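Local coordinates for Rbsd/fucu transport protein family protein (Streptococcus pneumoniae, PDB 4A34) that catalyses the interconversion of the alpha and beta anomers of L-fucose, acting as a fucose mutarotase of the RbsD/FucU family, at the interface of chains A and B and the interface of chains A and C. Coordinates in Å, arbitrary orientation; residue numbers count along the deposited sequence, not the author numbering. Chains: chain A/B/C, Rbsd/fucu transport protein family protein.

Contact 1: the interface of chains A and B. Residues chain A 19, 119; chain B 36, 44.
The phenol ring of A:Tyr119 directs its hydroxyl end at B:Ala36, whose methyl CB lies 3.7 Å from OH; at the same edge, in the plane of the ring, stands the carboxylate oxygen OE2 of A:Glu19, modelled so near the hydroxyl that the details of their pairing are doubtful. The second flat group, the guanidinium of B:Arg44, brings its NH2 end to A:Glu19, with CB of that residue above the guanidinium plane.

The patch is part of the interface between two copies of one RbsD/FucU protein, which is not an exact two-fold. B:Ala36 on the short helix 35-38 sets its methyl against the last turn of helix 11-19. CB of B:Ala36 is 3.7 Å from the backbone O of A:Glu19 and 4.1 Å from its CB. A small methyl suits this place, where a larger side chain would presumably have little room between the tyrosine hydroxyl and the helix end.

A:Glu19 takes the crowded position, with CG between the backbone N and the carbonyl carbon (chi1 65°), and its extended chain then carries the carboxylate towards A:Tyr119. OE1 of A:Glu19 and NE of B:Arg44 are 5.4 Å apart, so any attraction between them would act at longer range. The arginine chain, bent at chi2 and chi3, instead places NH2 of B:Arg44 3.8 Å from CB and 3.9 Å from CA of A:Glu19.

Contact 2: the interface of chains A and C. Residues chain A 59-60; chain C 3-5.
This is part of a two-fold symmetric interface between identical subunits of the RbsD/FucU family, whose members form decamers. It probably joins subunits across a second kind of interface, distinct from the A-B one at the sugar site, and so contributes to building the decamer. The N-terminal segment of chain C lies against the end of helix 50-60 of chain A.

The imidazole of C:His4 is stacked on one face of the A:Tyr59 phenol, with centroids 4.0 Å apart and planes 21° from parallel. It is offset towards the rim, CE1 of C:His4 lying 3.5 Å from CZ of A:Tyr59. The tyrosine CG, anti to the backbone N (chi1 178°), sends the ring outward, and a roughly perpendicular chi2 turns its face to the histidine. A phenol and an imidazole can overlap face to face and exclude water from a flat surface.

Beside the stack, the backbone N of C:Lys3 donates a nearly straight hydrogen bond (2.8 Å, 170° at H) to O of A:Leu60, meeting a lone pair in the carbonyl plane at the helix's last residue. The aliphatic lysine chain follows the same helix end, CE of C:Lys3 lying 3.4 Å from O of A:Tyr59. CD2 of A:Leu60 sits 3.5 Å from O of C:Lys3; its contact with C:Ile5 is marginal.

Contact 3: the interface of chains A and C. Residues chain A 2, 9-11, 14; chain C 15, 18-19.
Apolar packing centres on C:Met18, whose long unbranched side chain enters between A:Leu2, A:Pro11 and A:Leu14. Its CG touches CD1 of A:Leu2 at 3.8 Å, and the sulfur SD comes across CD2 of A:Leu14 at 3.5 Å, the two side chains meeting at about a right angle. Methionine suits this role because its flexible thioether can follow an irregular surface. The proline ring offers a rigid, compact counterpart: its CB lies 4.0 Å from CG of C:Glu19.

Other carbons meet carbonyl oxygens. A bend at chi3 (72°) turns the terminal methyl CE of C:Met18 towards the backbone before the helix, 3.3 Å from O of A:Ile9, and the CG methylene of C:Lys15 passes O of A:Pro11 at 3.8 Å.

A salt bridge within chain C lies beside the packing. NZ of C:Lys15 meets OE2 of C:Glu19 at 2.7 Å, arriving from above the carboxylate plane (47° out of it). The pair, one turn apart on a helix, brings together its charged ends while the methylenes face A:Pro11.

The two-fold repeats this packing with the chains exchanged, so each methionine presumably has a matching socket. In the fold, A:Pro11 opens helix 11-19, a usual place for proline, and the end of the same helix from chain C packs against it.

Contact 4: the interface of chains A and B. Residues chain A 22, 66; chain B 34, 108, 112, 130.
Two unlike surfaces of neighbouring subunits meet here, in an interface that is not an exact two-fold and that places residues from both chains around an L-fucose site. In the RbsD/FucU family the active site lies between subunits, so this contact probably makes activity depend on assembly; A:His22 corresponds to the histidine thought to act in catalysis.

The imidazole of A:His22 comes across the guanidinium of B:Arg108 at about a right angle to the arginine chain, with the two planes 38° apart. NH2 of B:Arg108 comes nearest, 3.2 Å from CE1 of A:His22, in a tilted contact between flat groups and not a parallel stack. A trans first torsion (chi1 -176°) swings the imidazole away from its own backbone N and out towards chain B.

B:Tyr112, one turn along helix 108-116, probably steadies the arginine: NH2 of B:Arg108 donates a 2.9 Å hydrogen bond to the phenol OH, which lies 21° out of the guanidinium plane. The bond from NE to the same oxygen is weak. Arginine suits this place because NH2 can bond the phenol while the same group meets the histidine.

Beside the histidine backbone, CG of B:Pro34 lies 3.5 Å and OH of B:Tyr112 3.6 Å from O of A:His22. Farther out, OH of B:Tyr130 approaches CE2 of A:Tyr66 from the opposite direction, 3.7 Å away.

Contact 1: the interface of chains A and B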
ATOM      1  N   GLU A  19       8.217 -11.527  18.702  1.00 30.55           N
ATOM      2  CA  GLU A  19       9.189 -10.743  17.913  1.00 31.24           C
ATOM      3  C   GLU A  19       9.937  -9.683  18.726  1.00 31.24           C
ATOM      4  O   GLU A  19      11.019  -9.240  18.318  1.00 31.24           O
ATOM      5  CB  GLU A  19       8.565 -10.128  16.644  1.00 31.55           C
ATOM      6  CG  GLU A  19       7.498  -9.078  16.909  1.00 32.86           C
ATOM      7  CD  GLU A  19       6.700  -8.685  15.673  1.00 34.02           C
ATOM      8  OE1 GLU A  19       6.642  -9.471  14.693  1.00 33.13           O
ATOM      9  OE2 GLU A  19       6.129  -7.569  15.699  1.00 33.63           O
ATOM     10  N   TYR A 119       7.759  -0.630  21.935  1.00 28.03           N
ATOM     11  CA  TYR A 119       7.567  -1.379  20.714  1.00 26.95           C
ATOM     12  C   TYR A 119       6.086  -1.495  20.356  1.00 26.94           C
ATOM     13  O   TYR A 119       5.723  -1.407  19.185  1.00 27.72           O
ATOM     14  CB  TYR A 119       8.215  -2.756  20.801  1.00 26.49           C
ATOM     15  CG  TYR A 119       8.054  -3.572  19.534  1.00 25.73           C
ATOM     16  CD1 TYR A 119       8.722  -3.222  18.358  1.00 25.28           C
ATOM     17  CD2 TYR A 119       7.217  -4.682  19.504  1.00 25.14           C
ATOM     18  CE1 TYR A 119       8.569  -3.971  17.197  1.00 24.29           C
ATOM     19  CE2 TYR A 119       7.060  -5.430  18.348  1.00 23.79           C
ATOM     20  CZ  TYR A 119       7.733  -5.070  17.210  1.00 23.64           C
ATOM     21  OH  TYR A 119       7.561  -5.819  16.076  1.00 25.52           O
TER
ATOM     22  N   ALA B  36      13.384  -7.061  15.505  1.00 27.97           N
ATOM     23  CA  ALA B  36      12.219  -6.437  14.886  1.00 27.44           C
ATOM     24  C   ALA B  36      12.193  -4.959  15.184  1.00 27.49           C
ATOM     25  O   ALA B  36      11.863  -4.166  14.298  1.00 27.64           O
ATOM     26  CB  ALA B  36      10.931  -7.086  15.323  1.00 27.21           C
ATOM     27  N   ARG B  44      14.087 -12.648   8.722  1.00 32.57           N
ATOM     28  CA  ARG B  44      13.924 -13.648   9.772  1.00 32.44           C
ATOM     29  C   ARG B  44      14.498 -14.982   9.322  1.00 32.60           C
ATOM     30  O   ARG B  44      14.099 -15.536   8.282  1.00 32.17           O
ATOM     31  CB  ARG B  44      12.442 -13.835  10.144  1.00 32.38           C
ATOM     32  CG  ARG B  44      11.794 -12.659  10.836  1.00 31.84           C
ATOM     33  CD  ARG B  44      10.851 -13.125  11.937  1.00 32.46           C
ATOM     34  NE  ARG B  44      10.969 -12.197  13.048  1.00 33.85           N
ATOM     35  CZ  ARG B  44      11.673 -12.416  14.149  1.00 34.55           C
ATOM     36  NH1 ARG B  44      12.299 -13.572  14.349  1.00 33.42           N
ATOM     37  NH2 ARG B  44      11.733 -11.464  15.066  1.00 37.28           N
TER

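Contact 2: the interface of chains A and C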
ATOM      1  N   TYR A  59       3.483 -15.267  32.165  1.00 33.21           N
ATOM      2  CA  TYR A  59       3.639 -16.708  31.919  1.00 34.13           C
ATOM      3  C   TYR A  59       4.567 -16.989  30.723  1.00 33.82           C
ATOM      4  O   TYR A  59       5.388 -17.906  30.771  1.00 34.05           O
ATOM      5  CB  TYR A  59       2.253 -17.336  31.699  1.00 34.39           C
ATOM      6  CG  TYR A  59       2.221 -18.820  31.386  1.00 36.91           C
ATOM      7  CD1 TYR A  59       2.119 -19.772  32.410  1.00 39.33           C
ATOM      8  CD2 TYR A  59       2.248 -19.281  30.065  1.00 38.80           C
ATOM      9  CE1 TYR A  59       2.070 -21.139  32.123  1.00 40.18           C
ATOM     10  CE2 TYR A  59       2.193 -20.647  29.770  1.00 39.48           C
ATOM     11  CZ  TYR A  59       2.104 -21.564  30.804  1.00 40.84           C
ATOM     12  OH  TYR A  59       2.049 -22.907  30.520  1.00 42.78           O
ATOM     13  N   LEU A  60       4.434 -16.189  29.665  1.00 33.76           N
ATOM     14  CA  LEU A  60       5.196 -16.380  28.421  1.00 33.71           C
ATOM     15  C   LEU A  60       6.490 -15.565  28.359  1.00 33.75           C
ATOM     16  O   LEU A  60       7.489 -16.013  27.784  1.00 33.78           O
ATOM     17  CB  LEU A  60       4.341 -16.042  27.188  1.00 33.44           C
ATOM     18  CG  LEU A  60       2.968 -16.681  26.949  1.00 33.39           C
ATOM     19  CD1 LEU A  60       2.220 -15.909  25.864  1.00 32.11           C
ATOM     20  CD2 LEU A  60       3.067 -18.174  26.586  1.00 33.35           C
TER
ATOM     21  N   LYS C   3       8.618 -18.315  26.647  1.00 41.58           N
ATOM     22  CA  LYS C   3       8.491 -19.491  27.482  1.00 41.94           C
ATOM     23  C   LYS C   3       7.231 -20.257  27.093  1.00 42.26           C
ATOM     24  O   LYS C   3       6.196 -19.646  26.806  1.00 42.28           O
ATOM     25  CB  LYS C   3       8.439 -19.096  28.961  1.00 42.14           C
ATOM     26  CG  LYS C   3       9.663 -18.314  29.460  1.00 42.67           C
ATOM     27  CD  LYS C   3       9.703 -18.196  30.993  1.00 43.49           C
ATOM     28  CE  LYS C   3       8.673 -17.205  31.544  1.00 44.38           C
ATOM     29  NZ  LYS C   3       8.907 -16.887  32.995  1.00 44.58           N
ATOM     30  N   HIS C   4       7.344 -21.590  27.076  1.00 42.48           N
ATOM     31  CA  HIS C   4       6.235 -22.536  26.831  1.00 42.71           C
ATOM     32  C   HIS C   4       5.827 -22.722  25.365  1.00 42.71           C
ATOM     33  O   HIS C   4       4.902 -23.475  25.052  1.00 42.83           O
ATOM     34  CB  HIS C   4       5.021 -22.232  27.718  1.00 42.86           C
ATOM     35  CG  HIS C   4       5.317 -22.319  29.182  1.00 43.88           C
ATOM     36  ND1 HIS C   4       5.225 -21.234  30.026  1.00 44.70           N
ATOM     37  CD2 HIS C   4       5.734 -23.356  29.947  1.00 44.19           C
ATOM     38  CE1 HIS C   4       5.554 -21.603  31.251  1.00 44.67           C
ATOM     39  NE2 HIS C   4       5.870 -22.885  31.229  1.00 44.26           N
ATOM     40  N   ILE C   5       6.535 -22.049  24.471  1.00 42.66           N
ATOM     41  CA  ILE C   5       6.302 -22.197  23.046  1.00 42.49           C
ATOM     42  C   ILE C   5       7.487 -22.946  22.446  1.00 42.33           C
ATOM     43  O   ILE C   5       8.636 -22.627  22.746  1.00 42.29           O
ATOM     44  CB  ILE C   5       6.090 -20.819  22.372  1.00 42.51           C
ATOM     45  CG1 ILE C   5       4.774 -20.201  22.861  1.00 42.36           C
ATOM     46  CG2 ILE C   5       6.102 -20.936  20.839  1.00 41.97           C
ATOM     47  CD1 ILE C   5       4.742 -18.694  22.774  1.00 42.89           C
TER

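Contact 3: the interface of chains A and C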
ATOM      1  N   LEU A   2      -5.271 -22.394  20.038  1.00 50.09           N
ATOM      2  CA  LEU A   2      -4.361 -23.573  20.064  1.00 50.43           C
ATOM      3  C   LEU A   2      -4.114 -24.080  21.482  1.00 50.63           C
ATOM      4  O   LEU A   2      -4.267 -23.332  22.451  1.00 50.95           O
ATOM      5  CB  LEU A   2      -3.021 -23.234  19.406  1.00 50.38           C
ATOM      6  CG  LEU A   2      -2.954 -22.770  17.949  1.00 50.22           C
ATOM      7  CD1 LEU A   2      -1.516 -22.439  17.610  1.00 49.83           C
ATOM      8  CD2 LEU A   2      -3.513 -23.807  16.980  1.00 49.29           C
ATOM      9  N   ILE A   9      -4.805 -14.110  24.965  1.00 38.97           N
ATOM     10  CA  ILE A   9      -3.868 -13.346  24.154  1.00 37.83           C
ATOM     11  C   ILE A   9      -4.085 -13.653  22.666  1.00 36.94           C
ATOM     12  O   ILE A   9      -4.087 -14.807  22.247  1.00 36.27           O
ATOM     13  CB  ILE A   9      -2.371 -13.468  24.635  1.00 38.09           C
ATOM     14  CG1 ILE A   9      -1.388 -13.442  23.457  1.00 37.97           C
ATOM     15  CG2 ILE A   9      -2.148 -14.696  25.507  1.00 37.86           C
ATOM     16  CD1 ILE A   9      -1.029 -14.803  22.926  1.00 38.59           C
ATOM     17  N   SER A  10      -4.291 -12.588  21.896  1.00 36.01           N
ATOM     18  CA  SER A  10      -4.669 -12.665  20.492  1.00 34.94           C
ATOM     19  C   SER A  10      -3.523 -13.081  19.556  1.00 34.44           C
ATOM     20  O   SER A  10      -2.350 -13.033  19.942  1.00 34.08           O
ATOM     21  CB  SER A  10      -5.249 -11.317  20.050  1.00 35.04           C
ATOM     22  OG  SER A  10      -4.263 -10.295  20.039  1.00 34.03           O
ATOM     23  N   PRO A  11      -3.869 -13.500  18.318  1.00 33.95           N
ATOM     24  CA  PRO A  11      -2.900 -13.857  17.289  1.00 33.64           C
ATOM     25  C   PRO A  11      -1.812 -12.821  17.069  1.00 33.47           C
ATOM     26  O   PRO A  11      -0.629 -13.165  17.097  1.00 33.48           O
ATOM     27  CB  PRO A  11      -3.768 -14.006  16.045  1.00 33.65           C
ATOM     28  CG  PRO A  11      -5.030 -14.533  16.572  1.00 33.26           C
ATOM     29  CD  PRO A  11      -5.238 -13.856  17.898  1.00 33.73           C
ATOM     30  N   LEU A  14       0.480 -12.431  20.215  1.00 29.78           N
ATOM     31  CA  LEU A  14       1.525 -13.436  20.373  1.00 29.53           C
ATOM     32  C   LEU A  14       2.713 -13.160  19.468  1.00 29.30           C
ATOM     33  O   LEU A  14       3.848 -13.107  19.935  1.00 29.26           O
ATOM     34  CB  LEU A  14       0.991 -14.840  20.145  1.00 29.85           C
ATOM     35  CG  LEU A  14       1.752 -16.009  20.778  1.00 30.71           C
ATOM     36  CD1 LEU A  14       2.486 -15.620  22.064  1.00 31.25           C
ATOM     37  CD2 LEU A  14       0.786 -17.138  21.051  1.00 31.57           C
TER
ATOM     38  N   LYS C  15       1.091 -17.046  14.800  1.00 31.11           N
ATOM     39  CA  LYS C  15      -0.030 -16.192  14.433  1.00 31.10           C
ATOM     40  C   LYS C  15      -0.964 -16.916  13.468  1.00 31.32           C
ATOM     41  O   LYS C  15      -2.157 -17.097  13.766  1.00 31.39           O
ATOM     42  CB  LYS C  15       0.452 -14.875  13.825  1.00 30.99           C
ATOM     43  CG  LYS C  15      -0.677 -13.951  13.421  1.00 30.44           C
ATOM     44  CD  LYS C  15      -0.160 -12.646  12.887  1.00 30.76           C
ATOM     45  CE  LYS C  15      -1.306 -11.725  12.487  1.00 31.48           C
ATOM     46  NZ  LYS C  15      -1.709 -11.876  11.059  1.00 30.75           N
ATOM     47  N   MET C  18      -2.900 -19.697  14.957  1.00 35.43           N
ATOM     48  CA  MET C  18      -4.011 -19.241  15.809  1.00 36.21           C
ATOM     49  C   MET C  18      -5.173 -18.618  15.042  1.00 36.05           C
ATOM     50  O   MET C  18      -6.326 -18.737  15.465  1.00 36.05           O
ATOM     51  CB  MET C  18      -3.515 -18.245  16.838  1.00 36.71           C
ATOM     52  CG  MET C  18      -2.782 -18.876  17.993  1.00 39.13           C
ATOM     53  SD  MET C  18      -1.902 -17.574  18.841  1.00 47.02           S
ATOM     54  CE  MET C  18      -3.270 -16.699  19.620  1.00 45.01           C
ATOM     55  N   GLU C  19      -4.853 -17.940  13.936  1.00 35.76           N
ATOM     56  CA  GLU C  19      -5.851 -17.360  13.043  1.00 35.44           C
ATOM     57  C   GLU C  19      -6.673 -18.440  12.377  1.00 35.53           C
ATOM     58  O   GLU C  19      -7.828 -18.218  12.008  1.00 35.44           O
ATOM     59  CB  GLU C  19      -5.184 -16.584  11.921  1.00 35.41           C
ATOM     60  CG  GLU C  19      -4.343 -15.425  12.337  1.00 35.21           C
ATOM     61  CD  GLU C  19      -3.813 -14.702  11.144  1.00 35.88           C
ATOM     62  OE1 GLU C  19      -3.366 -15.376  10.186  1.00 37.02           O
ATOM     63  OE2 GLU C  19      -3.851 -13.460  11.149  1.00 37.00           O
TER

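Contact 4: the interface of chains A and B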
ATOM      1  N   HIS A  22      15.275  -8.636  23.817  1.00 32.29           N
ATOM      2  CA  HIS A  22      15.736  -8.120  25.092  1.00 32.67           C
ATOM      3  C   HIS A  22      15.749  -6.611  25.091  1.00 32.25           C
ATOM      4  O   HIS A  22      16.456  -5.987  24.301  1.00 32.45           O
ATOM      5  CB  HIS A  22      17.110  -8.663  25.480  1.00 33.15           C
ATOM      6  CG  HIS A  22      17.556  -8.219  26.836  1.00 34.54           C
ATOM      7  ND1 HIS A  22      18.831  -7.760  27.089  1.00 35.94           N
ATOM      8  CD2 HIS A  22      16.884  -8.136  28.009  1.00 34.87           C
ATOM      9  CE1 HIS A  22      18.930  -7.427  28.364  1.00 36.38           C
ATOM     10  NE2 HIS A  22      17.763  -7.644  28.943  1.00 36.47           N
ATOM     11  N   TYR A  66      18.208  -6.871  33.749  1.00 40.19           N
ATOM     12  CA  TYR A  66      19.387  -6.037  33.508  1.00 40.64           C
ATOM     13  C   TYR A  66      19.165  -4.550  33.815  1.00 41.08           C
ATOM     14  O   TYR A  66      20.079  -3.732  33.682  1.00 41.43           O
ATOM     15  CB  TYR A  66      19.887  -6.240  32.069  1.00 40.80           C
ATOM     16  CG  TYR A  66      20.561  -7.577  31.842  1.00 40.99           C
ATOM     17  CD1 TYR A  66      19.809  -8.752  31.741  1.00 42.03           C
ATOM     18  CD2 TYR A  66      21.952  -7.666  31.745  1.00 41.36           C
ATOM     19  CE1 TYR A  66      20.420  -9.984  31.547  1.00 42.95           C
ATOM     20  CE2 TYR A  66      22.580  -8.891  31.551  1.00 42.60           C
ATOM     21  CZ  TYR A  66      21.809 -10.048  31.452  1.00 43.60           C
ATOM     22  OH  TYR A  66      22.424 -11.271  31.263  1.00 44.67           O
TER
ATOM     23  N   PRO B  34      16.736  -7.663  20.098  1.00 28.21           N
ATOM     24  CA  PRO B  34      15.531  -6.986  19.635  1.00 28.25           C
ATOM     25  C   PRO B  34      15.648  -6.571  18.152  1.00 28.20           C
ATOM     26  O   PRO B  34      15.779  -5.380  17.826  1.00 28.11           O
ATOM     27  CB  PRO B  34      15.443  -5.775  20.575  1.00 28.06           C
ATOM     28  CG  PRO B  34      16.850  -5.446  20.873  1.00 27.83           C
ATOM     29  CD  PRO B  34      17.602  -6.757  20.876  1.00 28.25           C
ATOM     30  N   ARG B 108      26.548  -2.862  25.092  1.00 48.90           N
ATOM     31  CA  ARG B 108      25.156  -3.100  24.710  1.00 48.53           C
ATOM     32  C   ARG B 108      24.467  -1.946  23.990  1.00 48.06           C
ATOM     33  O   ARG B 108      23.992  -2.129  22.866  1.00 48.01           O
ATOM     34  CB  ARG B 108      24.326  -3.595  25.892  1.00 48.70           C
ATOM     35  CG  ARG B 108      24.434  -5.093  26.067  1.00 49.31           C
ATOM     36  CD  ARG B 108      23.508  -5.632  27.131  1.00 50.61           C
ATOM     37  NE  ARG B 108      22.096  -5.488  26.784  1.00 51.41           N
ATOM     38  CZ  ARG B 108      21.236  -4.724  27.452  1.00 52.90           C
ATOM     39  NH1 ARG B 108      21.644  -4.023  28.508  1.00 53.58           N
ATOM     40  NH2 ARG B 108      19.962  -4.662  27.074  1.00 53.36           N
ATOM     41  N   TYR B 112      23.185  -1.652  19.952  1.00 42.38           N
ATOM     42  CA  TYR B 112      21.814  -1.406  19.482  1.00 41.63           C
ATOM     43  C   TYR B 112      21.792  -0.213  18.529  1.00 41.00           C
ATOM     44  O   TYR B 112      21.125  -0.248  17.492  1.00 40.81           O
ATOM     45  CB  TYR B 112      20.816  -1.174  20.637  1.00 41.67           C
ATOM     46  CG  TYR B 112      20.614  -2.326  21.606  1.00 42.10           C
ATOM     47  CD1 TYR B 112      20.816  -3.649  21.217  1.00 42.81           C
ATOM     48  CD2 TYR B 112      20.189  -2.089  22.915  1.00 43.11           C
ATOM     49  CE1 TYR B 112      20.633  -4.706  22.110  1.00 42.79           C
ATOM     50  CE2 TYR B 112      19.998  -3.141  23.817  1.00 43.31           C
ATOM     51  CZ  TYR B 112      20.223  -4.447  23.402  1.00 43.65           C
ATOM     52  OH  TYR B 112      20.034  -5.500  24.272  1.00 44.51           O
ATOM     53  N   TYR B 130      25.061 -13.133  23.911  1.00 33.07           N
ATOM     54  CA  TYR B 130      26.088 -12.273  23.322  1.00 32.48           C
ATOM     55  C   TYR B 130      26.719 -12.902  22.072  1.00 32.51           C
ATOM     56  O   TYR B 130      27.953 -12.912  21.918  1.00 32.40           O
ATOM     57  CB  TYR B 130      27.171 -11.917  24.351  1.00 32.38           C
ATOM     58  CG  TYR B 130      26.655 -11.210  25.588  1.00 31.47           C
ATOM     59  CD1 TYR B 130      26.250 -11.935  26.712  1.00 30.52           C
ATOM     60  CD2 TYR B 130      26.579  -9.823  25.635  1.00 30.87           C
ATOM     61  CE1 TYR B 130      25.775 -11.297  27.848  1.00 30.55           C
ATOM     62  CE2 TYR B 130      26.103  -9.171  26.763  1.00 31.45           C
ATOM     63  CZ  TYR B 130      25.707  -9.914  27.869  1.00 31.42           C
ATOM     64  OH  TYR B 130      25.246  -9.263  28.989  1.00 31.46           O
TER

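Contacts 1 and 4 both join chains A and B, their C-alpha centres about 13 Å apart, whereas contacts 2 and 3, also about 13 Å apart, join A and C. Contacts 3 and 4 are the most widely separated, at about 26 Å. Helix 11-19 is shared by contacts 1 and 3, whose C-alpha centres lie about 16 Å apart, and its last residue, Glu19, serves at one interface in chain A and at the other in chain C; A:His22 of contact 4 follows soon after that helix. A single helix thus bridges both interfaces, which may tie the sugar site to the decamer.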